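Local coordinates for protein arginyl-trna synthetase (Thermus thermophilus, PDB 1IQ0) that probably attaches L-arginine to tRNA(Arg) at the expense of ATP, releasing AMP and diphosphate, as a monomeric class I aminoacyl-tRNA synthetase, at residues Glu560-Arg563 / Glu564-Leu567; Leu62-Pro65 / Glu66-Glu70; Ala71-Gly75 / Gly76-Phe80; Ser241-Arg245 / Ala246-Gln250. All blocks are in the same frame, centred on the assembly; numbering follows the deposited sequence.

Interaction 1 of 4, residues Glu560-Arg563 / Glu564-Leu567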
loop_
_atom_site.group_PDB
_atom_site.type_symbol
_atom_site.label_atom_id
_atom_site.label_comp_id
_atom_site.label_asym_id
_atom_site.label_seq_id
_atom_site.Cartn_x
_atom_site.Cartn_y
_atom_site.Cartn_z
ATOM N N GLU A 560 -41.648 -12.256 5.944
ATOM C CA GLU A 560 -40.864 -13.478 5.852
ATOM C C GLU A 560 -40.298 -13.653 4.452
ATOM O O GLU A 560 -40.986 -13.410 3.469
ATOM C CB GLU A 560 -41.733 -14.685 6.209
ATOM C CG GLU A 560 -40.989 -16.008 6.172
ATOM C CD GLU A 560 -41.838 -17.152 6.682
ATOM O OE1 GLU A 560 -42.270 -17.090 7.852
ATOM O OE2 GLU A 560 -42.075 -18.112 5.916
ATOM N N GLY A 561 -39.040 -14.074 4.374
ATOM C CA GLY A 561 -38.398 -14.261 3.084
ATOM C C GLY A 561 -37.614 -13.030 2.682
ATOM O O GLY A 561 -36.434 -13.118 2.336
ATOM N N LEU A 562 -38.264 -11.872 2.731
ATOM C CA LEU A 562 -37.606 -10.619 2.375
ATOM C C LEU A 562 -36.677 -10.196 3.510
ATOM O O LEU A 562 -35.582 -9.688 3.268
ATOM C CB LEU A 562 -38.636 -9.515 2.145
ATOM C CG LEU A 562 -38.394 -8.532 0.996
ATOM C CD1 LEU A 562 -39.220 -7.254 1.245
ATOM C CD2 LEU A 562 -36.914 -8.212 0.857
ATOM N N ARG A 563 -37.127 -10.396 4.746
ATOM C CA ARG A 563 -36.332 -10.035 5.918
ATOM C C ARG A 563 -35.012 -10.796 5.882
ATOM O O ARG A 563 -33.946 -10.208 6.058
ATOM C CB ARG A 563 -37.104 -10.344 7.214
ATOM C CG ARG A 563 -36.235 -10.359 8.475
ATOM C CD ARG A 563 -37.051 -10.264 9.775
ATOM N NE ARG A 563 -36.206 -10.466 10.959
ATOM C CZ ARG A 563 -36.408 -9.898 12.148
ATOM N NH1 ARG A 563 -37.435 -9.070 12.347
ATOM N NH2 ARG A 563 -35.582 -10.162 13.152
ATOM N N GLU A 564 -35.087 -12.100 5.640
ATOM C CA GLU A 564 -33.897 -12.938 5.569
ATOM C C GLU A 564 -32.994 -12.470 4.421
ATOM O O GLU A 564 -31.780 -12.369 4.579
ATOM C CB GLU A 564 -34.290 -14.405 5.358
ATOM C CG GLU A 564 -34.955 -15.102 6.548
ATOM C CD GLU A 564 -36.267 -14.455 6.989
ATOM O OE1 GLU A 564 -36.994 -13.900 6.139
ATOM O OE2 GLU A 564 -36.579 -14.519 8.194
ATOM N N LEU A 565 -33.584 -12.184 3.266
ATOM C CA LEU A 565 -32.806 -11.716 2.123
ATOM C C LEU A 565 -32.037 -10.442 2.469
ATOM O O LEU A 565 -30.839 -10.338 2.187
ATOM C CB LEU A 565 -33.718 -11.439 0.925
ATOM C CG LEU A 565 -33.091 -10.644 -0.227
ATOM C CD1 LEU A 565 -31.904 -11.401 -0.818
ATOM C CD2 LEU A 565 -34.137 -10.392 -1.290
ATOM N N ARG A 566 -32.724 -9.474 3.074
ATOM C CA ARG A 566 -32.079 -8.217 3.431
ATOM C C ARG A 566 -31.021 -8.382 4.509
ATOM O O ARG A 566 -30.001 -7.690 4.488
ATOM C CB ARG A 566 -33.121 -7.169 3.836
ATOM C CG ARG A 566 -33.842 -6.620 2.608
ATOM C CD ARG A 566 -34.897 -5.580 2.910
ATOM N NE ARG A 566 -35.467 -5.103 1.651
ATOM C CZ ARG A 566 -36.683 -4.588 1.519
ATOM N NH1 ARG A 566 -37.484 -4.470 2.577
ATOM N NH2 ARG A 566 -37.099 -4.206 0.323
ATOM N N LEU A 567 -31.243 -9.305 5.440
ATOM C CA LEU A 567 -30.264 -9.543 6.493
ATOM C C LEU A 567 -28.977 -10.130 5.894
ATOM O O LEU A 567 -27.877 -9.739 6.285
ATOM C CB LEU A 567 -30.836 -10.480 7.563
ATOM C CG LEU A 567 -31.817 -9.846 8.559
ATOM C CD1 LEU A 567 -32.469 -10.922 9.409
ATOM C CD2 LEU A 567 -31.076 -8.849 9.442
HETATM O O HOH W 1 -35.391 -12.973 10.788
#
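Leu565 N, Arg566 N and Leu567 N reach back four residues to Gly561 O, Leu562 O and Arg563 O, the straightest of these bonds being Arg566 N to Leu562 O at 2.9 Å and 166°, which marks a first alpha-helical turn. Ahead of it, Gly561 N donates to Glu564 OE1 at 2.7 Å, meeting the carboxylate from its syn side but tilted out of its plane. A bend at chi2 (61°) folds Glu564 back to make this bond. Gly561 is the N-cap of helix 562-583, the last helix of the DALR anticodon-binding region, and the Glu564 carboxylate, three residues on, caps back onto its N-H as the N3 residue does in a capping box, though a glycine N-cap cannot return the bond. Glu564 OE2 accepts from a water at 3.2 Å that also takes a weak bond from Arg563 NE. Arg563 and Leu567 run alongside each other, CG to CD1 3.9 Å. Leu562 lays CD2 over one guanidinium face of Arg566, 3.5 Å from NE, while its CD1 is 3.5 Å from Arg566 NH1. Arg566 also bridges to Glu502 and donates to Pro554 O; a leucine here would probably leave Glu502 without its counter-charge and that carbonyl without its donor.

Interaction 2 of 4, residues Leu62-Pro65 / Glu66-Glu70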
loop_
_atom_site.group_PDB
_atom_site.type_symbol
_atom_site.label_atom_id
_atom_site.label_comp_id
_atom_site.label_asym_id
_atom_site.label_seq_id
_atom_site.Cartn_x
_atom_site.Cartn_y
_atom_site.Cartn_z
ATOM N N LEU A 62 -19.550 -16.821 -28.242
ATOM C CA LEU A 62 -19.377 -16.784 -26.794
ATOM C C LEU A 62 -20.378 -17.629 -26.021
ATOM O O LEU A 62 -21.559 -17.296 -25.947
ATOM C CB LEU A 62 -19.452 -15.345 -26.284
ATOM C CG LEU A 62 -19.343 -15.184 -24.762
ATOM C CD1 LEU A 62 -18.032 -15.768 -24.263
ATOM C CD2 LEU A 62 -19.437 -13.714 -24.397
ATOM N N PRO A 63 -19.916 -18.745 -25.437
ATOM C CA PRO A 63 -20.819 -19.601 -24.666
ATOM C C PRO A 63 -21.102 -18.874 -23.350
ATOM O O PRO A 63 -20.208 -18.702 -22.517
ATOM C CB PRO A 63 -20.003 -20.876 -24.479
ATOM C CG PRO A 63 -18.605 -20.350 -24.372
ATOM C CD PRO A 63 -18.554 -19.308 -25.470
ATOM N N LEU A 64 -22.344 -18.439 -23.178
ATOM C CA LEU A 64 -22.744 -17.696 -21.987
ATOM C C LEU A 64 -22.606 -18.425 -20.660
ATOM O O LEU A 64 -23.080 -19.549 -20.506
ATOM C CB LEU A 64 -24.194 -17.221 -22.132
ATOM C CG LEU A 64 -24.513 -16.315 -23.327
ATOM C CD1 LEU A 64 -26.008 -16.006 -23.342
ATOM C CD2 LEU A 64 -23.693 -15.028 -23.244
ATOM N N PRO A 65 -21.933 -17.796 -19.680
ATOM C CA PRO A 65 -21.792 -18.450 -18.375
ATOM C C PRO A 65 -23.231 -18.544 -17.857
ATOM O O PRO A 65 -24.071 -17.725 -18.244
ATOM C CB PRO A 65 -20.959 -17.453 -17.577
ATOM C CG PRO A 65 -20.115 -16.792 -18.637
ATOM C CD PRO A 65 -21.111 -16.574 -19.756
ATOM N N GLU A 66 -23.524 -19.520 -17.000
ATOM C CA GLU A 66 -24.887 -19.687 -16.495
ATOM C C GLU A 66 -25.454 -18.477 -15.755
ATOM O O GLU A 66 -26.667 -18.368 -15.591
ATOM C CB GLU A 66 -24.988 -20.940 -15.599
ATOM C CG GLU A 66 -24.190 -20.909 -14.292
ATOM C CD GLU A 66 -24.823 -20.027 -13.222
ATOM O OE1 GLU A 66 -26.056 -20.108 -13.032
ATOM O OE2 GLU A 66 -24.087 -19.263 -12.561
ATOM N N PHE A 67 -24.591 -17.562 -15.320
ATOM C CA PHE A 67 -25.065 -16.390 -14.594
ATOM C C PHE A 67 -25.416 -15.212 -15.496
ATOM O O PHE A 67 -25.901 -14.186 -15.018
ATOM C CB PHE A 67 -24.042 -15.966 -13.524
ATOM C CG PHE A 67 -22.657 -15.705 -14.056
ATOM C CD1 PHE A 67 -22.375 -14.546 -14.771
ATOM C CD2 PHE A 67 -21.628 -16.618 -13.829
ATOM C CE1 PHE A 67 -21.085 -14.295 -15.256
ATOM C CE2 PHE A 67 -20.336 -16.380 -14.308
ATOM C CZ PHE A 67 -20.066 -15.212 -15.024
ATOM N N VAL A 68 -25.187 -15.360 -16.798
ATOM C CA VAL A 68 -25.508 -14.292 -17.745
ATOM C C VAL A 68 -26.860 -14.535 -18.416
ATOM O O VAL A 68 -27.087 -15.571 -19.044
ATOM C CB VAL A 68 -24.423 -14.146 -18.836
ATOM C CG1 VAL A 68 -24.852 -13.101 -19.867
ATOM C CG2 VAL A 68 -23.104 -13.724 -18.195
ATOM N N GLU A 69 -27.752 -13.563 -18.270
ATOM C CA GLU A 69 -29.094 -13.636 -18.831
ATOM C C GLU A 69 -29.079 -13.443 -20.343
ATOM O O GLU A 69 -29.681 -14.221 -21.083
ATOM C CB GLU A 69 -29.976 -12.558 -18.192
ATOM C CG GLU A 69 -31.429 -12.529 -18.661
ATOM C CD GLU A 69 -32.326 -13.451 -17.857
ATOM O OE1 GLU A 69 -32.271 -14.682 -18.060
ATOM O OE2 GLU A 69 -33.086 -12.935 -17.009
ATOM N N GLU A 70 -28.385 -12.402 -20.793
ATOM C CA GLU A 70 -28.314 -12.086 -22.215
ATOM C C GLU A 70 -27.143 -11.160 -22.539
ATOM O O GLU A 70 -26.762 -10.306 -21.728
ATOM C CB GLU A 70 -29.627 -11.428 -22.649
ATOM C CG GLU A 70 -29.623 -10.844 -24.049
ATOM C CD GLU A 70 -30.909 -10.100 -24.364
ATOM O OE1 GLU A 70 -31.982 -10.737 -24.350
ATOM O OE2 GLU A 70 -30.850 -8.879 -24.620
#
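Val68 N donates to Pro65 O at 3.0 Å with a nearly straight N-H...O angle of 166°, although the donor stands well above the carbonyl plane. The bond joins the first and last residues of a type I beta turn, Pro65 to Val68, with Glu66 and Phe67 at its corners. Inside the turn the side chains of Pro65 and Phe67 form a CH-pi contact: Pro65 CB sits over one face of the ring, 3.6 Å from the centroid of Phe67 and 20° off the ring normal. CB is displaced toward the CE2-CZ rim, with Phe67 CE2 3.5 Å from Pro65 CB, and Pro65 CG follows at 3.9 Å from Phe67 CZ. The ring is brought there by a chi1 of 56°, which sets CG between the backbone N and the carbonyl carbon of Phe67. This turn leads from the loop after helix 51-60 into strand 68-74 of the N-terminal domain, and the strand begins with a classic beta bulge in which Glu69 and Glu70 both face Arg81. Phe67 also packs against Ala5 of helix 3-15 and Leu82 of strand 77-82, and an alanine in its place would probably leave Pro65 CB without its aromatic partner and open a gap between that helix and the sheet. Val68 splits its two methyls between the preceding residues. CG2 lies alongside the proline, 3.8 Å from Pro65 CD, whereas CG1 is 4.1 Å from Leu64 CD2, the two side chains crossing at about a right angle. The carboxylate of Glu66 is salt-bridged to Arg83, just past the partner strand.

Interaction 3 of 4, residues Ala71-Gly75 / Gly76-Phe80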
loop_
_atom_site.group_PDB
_atom_site.type_symbol
_atom_site.label_atom_id
_atom_site.label_comp_id
_atom_site.label_asym_id
_atom_site.label_seq_id
_atom_site.Cartn_x
_atom_site.Cartn_y
_atom_site.Cartn_z
ATOM N N ALA A 71 -26.568 -11.349 -23.724
ATOM C CA ALA A 71 -25.455 -10.532 -24.192
ATOM C C ALA A 71 -26.007 -9.644 -25.298
ATOM O O ALA A 71 -26.673 -10.129 -26.212
ATOM C CB ALA A 71 -24.335 -11.416 -24.732
ATOM N N VAL A 72 -25.729 -8.349 -25.219
ATOM C CA VAL A 72 -26.240 -7.409 -26.204
ATOM C C VAL A 72 -25.179 -6.496 -26.797
ATOM O O VAL A 72 -24.551 -5.715 -26.081
ATOM C CB VAL A 72 -27.339 -6.512 -25.584
ATOM C CG1 VAL A 72 -27.934 -5.596 -26.648
ATOM C CG2 VAL A 72 -28.418 -7.377 -24.952
ATOM N N PRO A 73 -24.956 -6.590 -28.117
ATOM C CA PRO A 73 -23.959 -5.737 -28.774
ATOM C C PRO A 73 -24.511 -4.312 -28.798
ATOM O O PRO A 73 -25.536 -4.055 -29.427
ATOM C CB PRO A 73 -23.860 -6.335 -30.174
ATOM C CG PRO A 73 -24.222 -7.778 -29.959
ATOM C CD PRO A 73 -25.393 -7.672 -29.015
ATOM N N VAL A 74 -23.844 -3.390 -28.110
ATOM C CA VAL A 74 -24.317 -2.009 -28.063
ATOM C C VAL A 74 -23.274 -1.000 -28.527
ATOM O O VAL A 74 -22.372 -0.638 -27.772
ATOM C CB VAL A 74 -24.768 -1.625 -26.637
ATOM C CG1 VAL A 74 -25.366 -0.229 -26.638
ATOM C CG2 VAL A 74 -25.777 -2.635 -26.122
ATOM N N GLY A 75 -23.416 -0.552 -29.772
ATOM C CA GLY A 75 -22.504 0.423 -30.346
ATOM C C GLY A 75 -21.057 0.379 -29.887
ATOM O O GLY A 75 -20.603 1.265 -29.160
ATOM N N GLY A 76 -20.325 -0.648 -30.310
ATOM C CA GLY A 76 -18.927 -0.757 -29.931
ATOM C C GLY A 76 -18.654 -1.676 -28.757
ATOM O O GLY A 76 -17.632 -2.363 -28.721
ATOM N N TYR A 77 -19.563 -1.684 -27.788
ATOM C CA TYR A 77 -19.414 -2.530 -26.611
ATOM C C TYR A 77 -20.285 -3.768 -26.737
ATOM O O TYR A 77 -21.199 -3.826 -27.559
ATOM C CB TYR A 77 -19.863 -1.796 -25.337
ATOM C CG TYR A 77 -19.046 -0.594 -24.915
ATOM C CD1 TYR A 77 -19.160 0.629 -25.576
ATOM C CD2 TYR A 77 -18.176 -0.674 -23.826
ATOM C CE1 TYR A 77 -18.429 1.748 -25.157
ATOM C CE2 TYR A 77 -17.441 0.431 -23.401
ATOM C CZ TYR A 77 -17.571 1.637 -24.067
ATOM O OH TYR A 77 -16.838 2.723 -23.642
ATOM N N LEU A 78 -19.979 -4.768 -25.922
ATOM C CA LEU A 78 -20.791 -5.974 -25.853
ATOM C C LEU A 78 -21.188 -5.987 -24.380
ATOM O O LEU A 78 -20.349 -6.223 -23.504
ATOM C CB LEU A 78 -20.000 -7.237 -26.201
ATOM C CG LEU A 78 -20.837 -8.512 -25.977
ATOM C CD1 LEU A 78 -22.158 -8.424 -26.745
ATOM C CD2 LEU A 78 -20.057 -9.739 -26.409
ATOM N N ASN A 79 -22.456 -5.689 -24.105
ATOM C CA ASN A 79 -22.940 -5.647 -22.731
ATOM C C ASN A 79 -23.582 -6.946 -22.280
ATOM O O ASN A 79 -24.089 -7.721 -23.090
ATOM C CB ASN A 79 -23.936 -4.503 -22.546
ATOM C CG ASN A 79 -23.299 -3.143 -22.720
ATOM O OD1 ASN A 79 -22.124 -2.946 -22.407
ATOM N ND2 ASN A 79 -24.079 -2.190 -23.203
ATOM N N PHE A 80 -23.557 -7.172 -20.972
ATOM C CA PHE A 80 -24.134 -8.379 -20.409
ATOM C C PHE A 80 -25.119 -8.077 -19.291
ATOM O O PHE A 80 -24.807 -7.345 -18.346
ATOM C CB PHE A 80 -23.034 -9.294 -19.859
ATOM C CG PHE A 80 -21.969 -9.630 -20.856
ATOM C CD1 PHE A 80 -20.926 -8.743 -21.102
ATOM C CD2 PHE A 80 -22.018 -10.826 -21.566
ATOM C CE1 PHE A 80 -19.939 -9.044 -22.045
ATOM C CE2 PHE A 80 -21.039 -11.140 -22.511
ATOM C CZ PHE A 80 -19.996 -10.246 -22.751
#
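Asn79 starts its side chain beside the neighbouring strand, its CB 3.8 Å from Val72 O. A chi1 of -65° turns CG beside the backbone N, and the amide then runs toward Val74, where ND2 comes 3.4 Å from Val74 CG2 and 3.5 Å from Val74 CB. The two side chains cross at about a right angle, on the face of the sheet that also carries Val72 and Tyr77. The opposite face is apolar. Leu78 lies alongside Pro73, its CD1 3.9 Å from Pro73 CG, and the same methyl looks toward Ala71 CB. That alanine methyl in turn meets the Phe80 ring obliquely, Ala71 CB to Phe80 CD2 4.0 Å. Helices 51-60 and 3-15 cover this face, with Gln56 against Pro73 and Ile10 against Phe80. Two hydrogen-bonded pairs fix the register. Val72 and Asn79 exchange both N-H...O bonds, the straighter being Val72 N to Asn79 O at 2.8 Å and 170°, and Val74 and Tyr77 likewise exchange two, Val74 N to Tyr77 O measuring 2.7 Å. Between the last pair only Gly75 and Gly76 remain. Both have positive phi, and a CB on Gly76 would collide with Gly75 O. Tyr77, beside the turn, stacks edge-to-face with Phe41. This is a beta hairpin with a two-residue loop, forming one margin of the antiparallel sheet of the N-terminal domain.

Interaction 4 of 4, residues Ser241-Arg245 / Ala246-Gln250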
loop_
_atom_site.group_PDB
_atom_site.type_symbol
_atom_site.label_atom_id
_atom_site.label_comp_id
_atom_site.label_asym_id
_atom_site.label_seq_id
_atom_site.Cartn_x
_atom_site.Cartn_y
_atom_site.Cartn_z
ATOM N N SER A 241 24.804 -1.337 8.900
ATOM C CA SER A 241 26.044 -1.917 9.429
ATOM C C SER A 241 26.138 -3.421 9.163
ATOM O O SER A 241 27.235 -3.953 8.989
ATOM C CB SER A 241 26.201 -1.630 10.932
ATOM O OG SER A 241 25.106 -2.106 11.686
ATOM N N ASP A 242 25.001 -4.113 9.136
ATOM C CA ASP A 242 25.014 -5.550 8.833
ATOM C C ASP A 242 25.238 -5.737 7.330
ATOM O O ASP A 242 25.863 -6.707 6.904
ATOM C CB ASP A 242 23.699 -6.211 9.253
ATOM C CG ASP A 242 23.562 -6.313 10.763
ATOM O OD1 ASP A 242 22.440 -6.119 11.285
ATOM O OD2 ASP A 242 24.579 -6.592 11.424
ATOM N N ILE A 243 24.725 -4.807 6.527
ATOM C CA ILE A 243 24.912 -4.878 5.079
ATOM C C ILE A 243 26.411 -4.738 4.771
ATOM O O ILE A 243 26.933 -5.381 3.861
ATOM C CB ILE A 243 24.111 -3.759 4.350
ATOM C CG1 ILE A 243 22.629 -4.144 4.285
ATOM C CG2 ILE A 243 24.683 -3.519 2.953
ATOM C CD1 ILE A 243 21.732 -3.116 3.558
ATOM N N VAL A 244 27.097 -3.898 5.541
ATOM C CA VAL A 244 28.533 -3.694 5.362
ATOM C C VAL A 244 29.298 -4.967 5.750
ATOM O O VAL A 244 30.168 -5.426 5.007
ATOM C CB VAL A 244 29.040 -2.491 6.218
ATOM C CG1 VAL A 244 30.585 -2.442 6.227
ATOM C CG2 VAL A 244 28.483 -1.181 5.649
ATOM N N ARG A 245 28.962 -5.543 6.901
ATOM C CA ARG A 245 29.620 -6.762 7.363
ATOM C C ARG A 245 29.410 -7.915 6.382
ATOM O O ARG A 245 30.304 -8.741 6.183
ATOM C CB ARG A 245 29.093 -7.179 8.749
ATOM C CG ARG A 245 29.923 -8.290 9.422
ATOM C CD ARG A 245 29.386 -8.710 10.797
ATOM N NE ARG A 245 28.919 -7.564 11.578
ATOM C CZ ARG A 245 27.678 -7.074 11.523
ATOM N NH1 ARG A 245 26.772 -7.640 10.724
ATOM N NH2 ARG A 245 27.345 -6.010 12.247
ATOM N N ALA A 246 28.229 -7.965 5.775
ATOM C CA ALA A 246 27.885 -9.013 4.814
ATOM C C ALA A 246 28.667 -8.859 3.517
ATOM O O ALA A 246 28.644 -9.744 2.669
ATOM C CB ALA A 246 26.389 -8.979 4.520
ATOM N N GLY A 247 29.358 -7.732 3.367
ATOM C CA GLY A 247 30.136 -7.481 2.162
ATOM C C GLY A 247 29.321 -7.462 0.873
ATOM O O GLY A 247 29.849 -7.789 -0.189
ATOM N N LEU A 248 28.047 -7.069 0.944
ATOM C CA LEU A 248 27.208 -7.049 -0.253
ATOM C C LEU A 248 27.754 -6.117 -1.330
ATOM O O LEU A 248 27.688 -6.428 -2.519
ATOM C CB LEU A 248 25.762 -6.649 0.093
ATOM C CG LEU A 248 24.978 -7.563 1.043
ATOM C CD1 LEU A 248 23.522 -7.086 1.165
ATOM C CD2 LEU A 248 25.018 -8.986 0.516
ATOM N N LEU A 249 28.303 -4.980 -0.915
ATOM C CA LEU A 249 28.849 -4.016 -1.860
ATOM C C LEU A 249 29.934 -4.612 -2.752
ATOM O O LEU A 249 29.815 -4.601 -3.977
ATOM C CB LEU A 249 29.414 -2.809 -1.115
ATOM C CG LEU A 249 30.037 -1.710 -1.980
ATOM C CD1 LEU A 249 29.070 -1.267 -3.093
ATOM C CD2 LEU A 249 30.382 -0.549 -1.079
ATOM N N GLN A 250 30.996 -5.123 -2.134
ATOM C CA GLN A 250 32.101 -5.725 -2.880
ATOM C C GLN A 250 31.642 -6.878 -3.764
ATOM O O GLN A 250 32.110 -7.016 -4.890
ATOM C CB GLN A 250 33.194 -6.219 -1.926
ATOM C CG GLN A 250 33.940 -5.101 -1.212
ATOM C CD GLN A 250 34.558 -4.091 -2.177
ATOM O OE1 GLN A 250 35.353 -4.451 -3.050
ATOM N NE2 GLN A 250 34.197 -2.819 -2.018
HETATM O O HOH W 2 28.144 -3.940 1.673
#
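A Schellman motif ends helix 240-245 here and turns the chain into helix 248-256, within the class I catalytic domain and directly after strand 236-239 of its large mixed sheet. Gly247 is the residue that leaves helical geometry, with a phi of 60°, and its N donates to Val244 O at 2.9 Å from well above the carbonyl plane. One residue earlier, Ala246 N still makes an ordinary helical bond to Asp242 O, also 2.9 Å. The motif brings its customary apolar pair: Ile243 CG2 and Leu248 CD1 approach to 4.2 Å, the side chains crossing at about a right angle, and Phe308 and Trp311 of helix 301-312 continue this packing. Gly247 is at the same time the N-cap of the following helix. A water spans the junction, donating to Ile243 O at 2.9 Å and accepting from Leu249 N at 2.8 Å, which links a carbonyl of the ending helix to an amide of the new one. In the last turn, Arg245 bends at chi3 (-40°) and swings back to Asp242. Its NH1 makes a short salt bridge of 2.5 Å to Asp242 OD2, using the anti lone pair of that oxygen, and NH2 adds a weak bond to the same atom. Asp242 OD1 is engaged separately by Arg213 and Ser335. One face of the Arg245 guanidinium carries Ser241 O, 3.6 Å above its plane and displaced toward the rim.

In the fold
From the N terminus, interaction 2 comes first, a tight turn leading out of the loop after helix 51-60; interaction 3 follows without a gap and closes the hairpin of strands 68-74 and 77-82. These two share strand 68-74 and touch, Leu62 CD2 lying 3.6 Å from Phe80 CE2, so the loop after helix 51-60 is packed onto strand 77-82 of the sheet. Interaction 4 is a helix-to-helix junction in the catalytic domain, its centre about 58 Å from that of interaction 2. Interaction 1 opens the last helix, in the anticodon-binding region, with nearest atoms about 16 Å from interaction 2 and about 50 Å from interaction 4. All four run in series, none nesting or crossing.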